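PDB 4RY1: periplasmic solute binding protein from Pectobacterium atrosepticum, which probably binds a sugar in the periplasm and delivers it to an ABC-type importer, as solute-binding proteins of its family do. Local coordinates for residues D167-D170 / I171-G175; E372-Q375 / L376-S380. All coordinates share one frame; numbering follows the deposited sequence.

How the interactions relate
Going from the N terminus, interaction 1 comes first, at the start of helix 169-183, and interaction 2 follows some two hundred residues later, in the early turns of helix 371-385. Each closes only a local loop of three or four residues within its own helix; they lie in series, neither nested nor crossed. In space they meet, the centres of interaction 1 and interaction 2 lying about 10 Å apart. Val168 O probably accepts a hydrogen bond from Trp377 NE1, at 2.9 Å, and Val168 N probably pairs with Thr378 OG1, at 3.0 Å. Leu172 packs against the Trp377 indole. The late helix 371-385 is thereby tied to the beginning of helix 169-183.

Interaction 1: residues D167-D170 / I171-G175; sequences DVLD and ILTLG
The N-terminal cap and first turns of helix 169-183, in a solute-binding protein of the periplasmic binding protein fold, bring Val168, Leu169 and Asp170 against Ile171, Leu172, Thr173 and Leu174. Val168 occupies the N-cap position, and just before it Asp167 makes an Asx turn: its OD1 accepts from Leu169 N at 2.9 Å, met from above the carboxylate plane. Helical pairing then begins with Leu172 N, whose bond to Val168 O is nearly straight (167°) and lies in the carbonyl plane. At the next residue, Leu169 O is gripped twice by Thr173, by the backbone N and by OG1, each at 2.8 Å. The two donors reach this oxygen from opposite faces of its plane, the hydroxyl standing above it. Thr173 is rotated with OG1 beside its own backbone N (chi1 -56°), which sends the hydroxyl back to the preceding turn, where it also touches Leu169 CD1. Leu174 N continues the i to i+4 pairing to Asp170 O.

Asp170 folds its carboxylate back between its own N and carbonyl carbon. From there OD1 reaches Ile171 N in a weak, bent bond (127°), while OD2 accepts from Ala162 N, so the buried carboxylate also ties the preceding loop to the helix start. Arg118 of strand 107-123 touches Leu169, Asp170 and Thr173. Ile171 runs alongside Asp170, its CG1 passing 3.6 Å from Asp170 OD1, and the same CG1 also lies near Val168 CG1. Beyond them, Leu172 lies against Trp377 and Leu205, joining this turn to helices 371-385 and 199-214. Within the turn, the apolar packing is closest where Val168 CG1 crosses Ile171 CB at 3.7 Å.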
ATOM      1  N   ASP A 167      -8.565   6.783   8.339  1.00 15.34           N
ATOM      2  CA  ASP A 167      -8.799   5.957   7.166  1.00 16.39           C
ATOM      3  C   ASP A 167      -8.688   4.516   7.644  1.00 15.13           C
ATOM      4  O   ASP A 167      -7.806   4.214   8.438  1.00 14.93           O
ATOM      5  CB  ASP A 167      -7.746   6.419   6.133  1.00 22.36           C
ATOM      6  CG  ASP A 167      -7.357   5.413   5.083  1.00 28.52           C
ATOM      7  OD1 ASP A 167      -7.211   4.211   5.340  1.00 19.36           O
ATOM      8  OD2 ASP A 167      -7.122   5.912   3.949  1.00 31.62           O
ATOM      9  N   VAL A 168      -9.609   3.649   7.214  1.00 13.42           N
ATOM     10  CA  VAL A 168      -9.597   2.237   7.628  1.00 13.38           C
ATOM     11  C   VAL A 168      -9.514   1.329   6.385  1.00 13.80           C
ATOM     12  O   VAL A 168     -10.083   0.251   6.304  1.00 14.71           O
ATOM     13  CB  VAL A 168     -10.749   1.880   8.592  1.00 15.14           C
ATOM     14  CG1 VAL A 168     -10.505   0.510   9.241  1.00 14.95           C
ATOM     15  CG2 VAL A 168     -10.875   2.976   9.651  1.00 16.27           C
ATOM     16  N   LEU A 169      -8.732   1.766   5.414  1.00 13.27           N
ATOM     17  CA  LEU A 169      -8.515   0.961   4.210  1.00 12.77           C
ATOM     18  C   LEU A 169      -7.862  -0.378   4.541  1.00 12.50           C
ATOM     19  O   LEU A 169      -8.146  -1.397   3.904  1.00 13.12           O
ATOM     20  CB  LEU A 169      -7.632   1.708   3.210  1.00 13.61           C
ATOM     21  CG  LEU A 169      -7.188   0.946   1.951  1.00 13.87           C
ATOM     22  CD1 LEU A 169      -8.355   0.455   1.122  1.00 15.14           C
ATOM     23  CD2 LEU A 169      -6.277   1.797   1.089  1.00 16.70           C
ATOM     24  N   ASP A 170      -6.956  -0.398   5.513  1.00 12.05           N
ATOM     25  CA  ASP A 170      -6.296  -1.672   5.863  1.00 12.54           C
ATOM     26  C   ASP A 170      -7.300  -2.762   6.236  1.00 12.71           C
ATOM     27  O   ASP A 170      -7.209  -3.886   5.747  1.00 12.73           O
ATOM     28  CB  ASP A 170      -5.222  -1.544   6.950  1.00 13.76           C
ATOM     29  CG  ASP A 170      -5.722  -0.985   8.265  1.00 13.18           C
ATOM     30  OD1 ASP A 170      -6.784  -0.343   8.334  1.00 13.18           O
ATOM     31  OD2 ASP A 170      -4.986  -1.164   9.239  1.00 14.47           O
ATOM     32  N   ILE A 171      -8.263  -2.436   7.095  1.00 13.41           N
ATOM     33  CA  ILE A 171      -9.226  -3.463   7.525  1.00 13.84           C
ATOM     34  C   ILE A 171     -10.252  -3.744   6.426  1.00 12.94           C
ATOM     35  O   ILE A 171     -10.692  -4.896   6.298  1.00 14.33           O
ATOM     36  CB  ILE A 171      -9.887  -3.143   8.876  1.00 13.99           C
ATOM     37  CG1 ILE A 171      -8.833  -2.824   9.943  1.00 15.66           C
ATOM     38  CG2 ILE A 171     -10.793  -4.298   9.322  1.00 14.75           C
ATOM     39  CD1 ILE A 171      -7.804  -3.899  10.207  1.00 16.03           C
ATOM     40  N   LEU A 172     -10.578  -2.751   5.605  1.00 13.37           N
ATOM     41  CA  LEU A 172     -11.397  -3.009   4.401  1.00 13.70           C
ATOM     42  C   LEU A 172     -10.712  -4.048   3.524  1.00 15.94           C
ATOM     43  O   LEU A 172     -11.340  -4.957   2.992  1.00 15.87           O
ATOM     44  CB  LEU A 172     -11.627  -1.740   3.601  1.00 14.77           C
ATOM     45  CG  LEU A 172     -12.395  -1.910   2.293  1.00 14.43           C
ATOM     46  CD1 LEU A 172     -13.802  -2.368   2.588  1.00 17.47           C
ATOM     47  CD2 LEU A 172     -12.400  -0.593   1.535  1.00 18.33           C
ATOM     48  N   THR A 173      -9.403  -3.898   3.378  1.00 13.23           N
ATOM     49  CA  THR A 173      -8.628  -4.776   2.510  1.00 14.02           C
ATOM     50  C   THR A 173      -8.505  -6.155   3.135  1.00 14.69           C
ATOM     51  O   THR A 173      -8.557  -7.169   2.455  1.00 15.35           O
ATOM     52  CB  THR A 173      -7.242  -4.173   2.225  1.00 12.92           C
ATOM     53  OG1 THR A 173      -7.425  -2.869   1.668  1.00 13.41           O
ATOM     54  CG2 THR A 173      -6.474  -5.035   1.273  1.00 13.55           C
ATOM     55  N   LEU A 174      -8.343  -6.195   4.451  1.00 13.63           N
ATOM     56  CA  LEU A 174      -8.319  -7.467   5.183  1.00 13.76           C
ATOM     57  C   LEU A 174      -9.642  -8.244   4.963  1.00 15.21           C
ATOM     58  O   LEU A 174      -9.646  -9.449   4.690  1.00 16.20           O
ATOM     59  CB  LEU A 174      -8.091  -7.225   6.672  1.00 16.02           C
ATOM     60  CG  LEU A 174      -7.818  -8.460   7.543  1.00 15.27           C
ATOM     61  CD1 LEU A 174      -6.479  -9.096   7.233  1.00 17.28           C
ATOM     62  CD2 LEU A 174      -7.899  -8.109   9.023  1.00 16.33           C
ATOM     63  N   GLY A 175     -10.743  -7.511   5.072  1.00 13.87           N
ATOM     64  CA  GLY A 175     -12.088  -8.044   4.816  1.00 15.47           C
ATOM     65  C   GLY A 175     -12.199  -8.528   3.375  1.00 19.81           C
ATOM     66  O   GLY A 175     -12.723  -9.608   3.103  1.00 19.61           O
TER

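Interaction 2: residues E372-Q375 / L376-S380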
ATOM      1  N   GLU A 372     -13.050   8.616  -1.673  1.00 16.43           N
ATOM      2  CA  GLU A 372     -14.449   8.746  -1.218  1.00 17.82           C
ATOM      3  C   GLU A 372     -15.007   7.438  -0.687  1.00 16.54           C
ATOM      4  O   GLU A 372     -15.713   7.392   0.323  1.00 18.33           O
ATOM      5  CB  GLU A 372     -15.367   9.206  -2.345  1.00 21.39           C
ATOM      6  CG  GLU A 372     -15.295  10.674  -2.626  1.00 26.00           C
ATOM      7  CD  GLU A 372     -16.341  11.127  -3.643  1.00 29.45           C
ATOM      8  OE1 GLU A 372     -15.951  11.425  -4.782  1.00 67.07           O
ATOM      9  OE2 GLU A 372     -17.545  11.148  -3.315  1.00 33.10           O
ATOM     10  N   LEU A 373     -14.713   6.356  -1.392  1.00 16.90           N
ATOM     11  CA  LEU A 373     -15.169   5.030  -0.952  1.00 15.88           C
ATOM     12  C   LEU A 373     -14.572   4.687   0.426  1.00 15.39           C
ATOM     13  O   LEU A 373     -15.252   4.209   1.328  1.00 16.59           O
ATOM     14  CB  LEU A 373     -14.818   3.991  -2.008  1.00 18.32           C
ATOM     15  CG  LEU A 373     -15.280   2.565  -1.746  1.00 19.58           C
ATOM     16  CD1 LEU A 373     -15.642   1.882  -3.063  1.00 28.20           C
ATOM     17  CD2 LEU A 373     -14.251   1.730  -0.995  1.00 30.92           C
ATOM     18  N   VAL A 374     -13.268   4.889   0.563  1.00 14.24           N
ATOM     19  CA  VAL A 374     -12.590   4.576   1.816  1.00 14.05           C
ATOM     20  C   VAL A 374     -13.128   5.443   2.960  1.00 14.51           C
ATOM     21  O   VAL A 374     -13.297   4.963   4.072  1.00 14.21           O
ATOM     22  CB  VAL A 374     -11.074   4.741   1.677  1.00 14.49           C
ATOM     23  CG1 VAL A 374     -10.370   4.690   3.023  1.00 15.77           C
ATOM     24  CG2 VAL A 374     -10.531   3.679   0.734  1.00 15.47           C
ATOM     25  N   GLN A 375     -13.409   6.711   2.683  1.00 14.70           N
ATOM     26  CA  GLN A 375     -14.018   7.583   3.705  1.00 16.45           C
ATOM     27  C   GLN A 375     -15.443   7.189   4.071  1.00 15.30           C
ATOM     28  O   GLN A 375     -15.808   7.240   5.241  1.00 17.53           O
ATOM     29  CB  GLN A 375     -13.939   9.056   3.303  1.00 18.71           C
ATOM     30  CG  GLN A 375     -12.524   9.591   3.459  1.00 23.53           C
ATOM     31  CD  GLN A 375     -11.920   9.297   4.836  1.00 25.63           C
ATOM     32  OE1 GLN A 375     -12.486   9.691   5.863  1.00 29.99           O
ATOM     33  NE2 GLN A 375     -10.785   8.580   4.864  1.00 28.43           N
ATOM     34  N   LEU A 376     -16.198   6.705   3.093  1.00 16.04           N
ATOM     35  CA  LEU A 376     -17.544   6.203   3.352  1.00 19.08           C
ATOM     36  C   LEU A 376     -17.493   4.973   4.265  1.00 16.39           C
ATOM     37  O   LEU A 376     -18.252   4.857   5.220  1.00 19.05           O
ATOM     38  CB  LEU A 376     -18.268   5.881   2.047  1.00 19.48           C
ATOM     39  CG  LEU A 376     -19.772   5.675   2.230  1.00 19.53           C
ATOM     40  CD1 LEU A 376     -20.460   6.963   2.651  1.00 28.58           C
ATOM     41  CD2 LEU A 376     -20.424   5.145   0.966  1.00 21.52           C
ATOM     42  N   TRP A 377     -16.594   4.049   3.949  1.00 16.60           N
ATOM     43  CA  TRP A 377     -16.296   2.893   4.806  1.00 17.38           C
ATOM     44  C   TRP A 377     -15.926   3.331   6.224  1.00 17.42           C
ATOM     45  O   TRP A 377     -16.477   2.846   7.217  1.00 17.26           O
ATOM     46  CB  TRP A 377     -15.156   2.075   4.177  1.00 17.25           C
ATOM     47  CG  TRP A 377     -14.499   1.050   5.036  1.00 14.79           C
ATOM     48  CD1 TRP A 377     -13.250   1.134   5.585  1.00 15.66           C
ATOM     49  CD2 TRP A 377     -15.007  -0.245   5.415  1.00 14.38           C
ATOM     50  NE1 TRP A 377     -12.964   0.003   6.289  1.00 15.56           N
ATOM     51  CE2 TRP A 377     -14.013  -0.866   6.202  1.00 14.91           C
ATOM     52  CE3 TRP A 377     -16.201  -0.931   5.176  1.00 17.37           C
ATOM     53  CZ2 TRP A 377     -14.157  -2.141   6.717  1.00 15.82           C
ATOM     54  CZ3 TRP A 377     -16.354  -2.200   5.706  1.00 15.75           C
ATOM     55  CH2 TRP A 377     -15.350  -2.790   6.480  1.00 16.66           C
ATOM     56  N   THR A 378     -14.991   4.268   6.298  1.00 15.90           N
ATOM     57  CA  THR A 378     -14.452   4.745   7.581  1.00 15.98           C
ATOM     58  C   THR A 378     -15.539   5.366   8.457  1.00 17.35           C
ATOM     59  O   THR A 378     -15.692   5.011   9.638  1.00 16.82           O
ATOM     60  CB  THR A 378     -13.297   5.731   7.326  1.00 14.27           C
ATOM     61  OG1 THR A 378     -12.243   5.040   6.622  1.00 14.87           O
ATOM     62  CG2 THR A 378     -12.761   6.321   8.622  1.00 18.01           C
ATOM     63  N   THR A 379     -16.325   6.248   7.850  1.00 16.00           N
ATOM     64  CA  THR A 379     -17.450   6.879   8.550  1.00 17.40           C
ATOM     65  C   THR A 379     -18.535   5.850   8.930  1.00 19.25           C
ATOM     66  O   THR A 379     -19.168   5.959   9.994  1.00 19.10           O
ATOM     67  CB  THR A 379     -17.998   8.087   7.775  1.00 21.32           C
ATOM     68  OG1 THR A 379     -18.443   7.686   6.480  1.00 25.19           O
ATOM     69  CG2 THR A 379     -16.928   9.150   7.636  1.00 23.78           C
ATOM     70  N   SER A 380     -18.724   4.841   8.092  1.00 19.02           N
ATOM     71  CA  SER A 380     -19.674   3.764   8.415  1.00 18.58           C
ATOM     72  C   SER A 380     -19.221   2.997   9.646  1.00 17.86           C
ATOM     73  O   SER A 380     -20.031   2.677  10.512  1.00 20.42           O
ATOM     74  CB  SER A 380     -19.833   2.788   7.256  1.00 20.50           C
ATOM     75  OG  SER A 380     -20.393   3.436   6.130  1.00 21.79           O
TER
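Residues 372-380 form continuous alpha-helix, early in helix 371-385 of this periplasmic binding protein fold, and the backbone follows regular i to i+4 pairing. Leu376 N bonds to Glu372 O and Trp377 N to Leu373 O, the latter nearly straight at 174°; Thr379 N does the same for Gln375 O at 2.8 Å. Val374 O takes two donors from Thr378, N at 2.9 Å and OG1 at 2.8 Å, arriving from opposite faces of its carbonyl plane. The Thr378 hydroxyl lies beside its own backbone N (chi1 -62°), and this rotation turns it back over the preceding turn.

Trp377 extends its indole away from residues 372-375, with CG anti to the backbone N, while CB stays 3.4 Å from Val374 O. Thr378 OG1 and Trp377 NE1 both join this helix to the Val168 backbone at the start of helix 169-183. The Trp377 ring meets that of Phe206 with planes at about 45°. Leu373 packs on Leu172 and Leu406, between helices 169-183 and 391-409. On the more open flank, Glu372 forms a salt bridge with Arg408, and Gln375 NE2 donates to Ser166 O. At the far end Leu376 O is held twice by Ser380, through the backbone N at 2.9 Å and through OG at 2.7 Å.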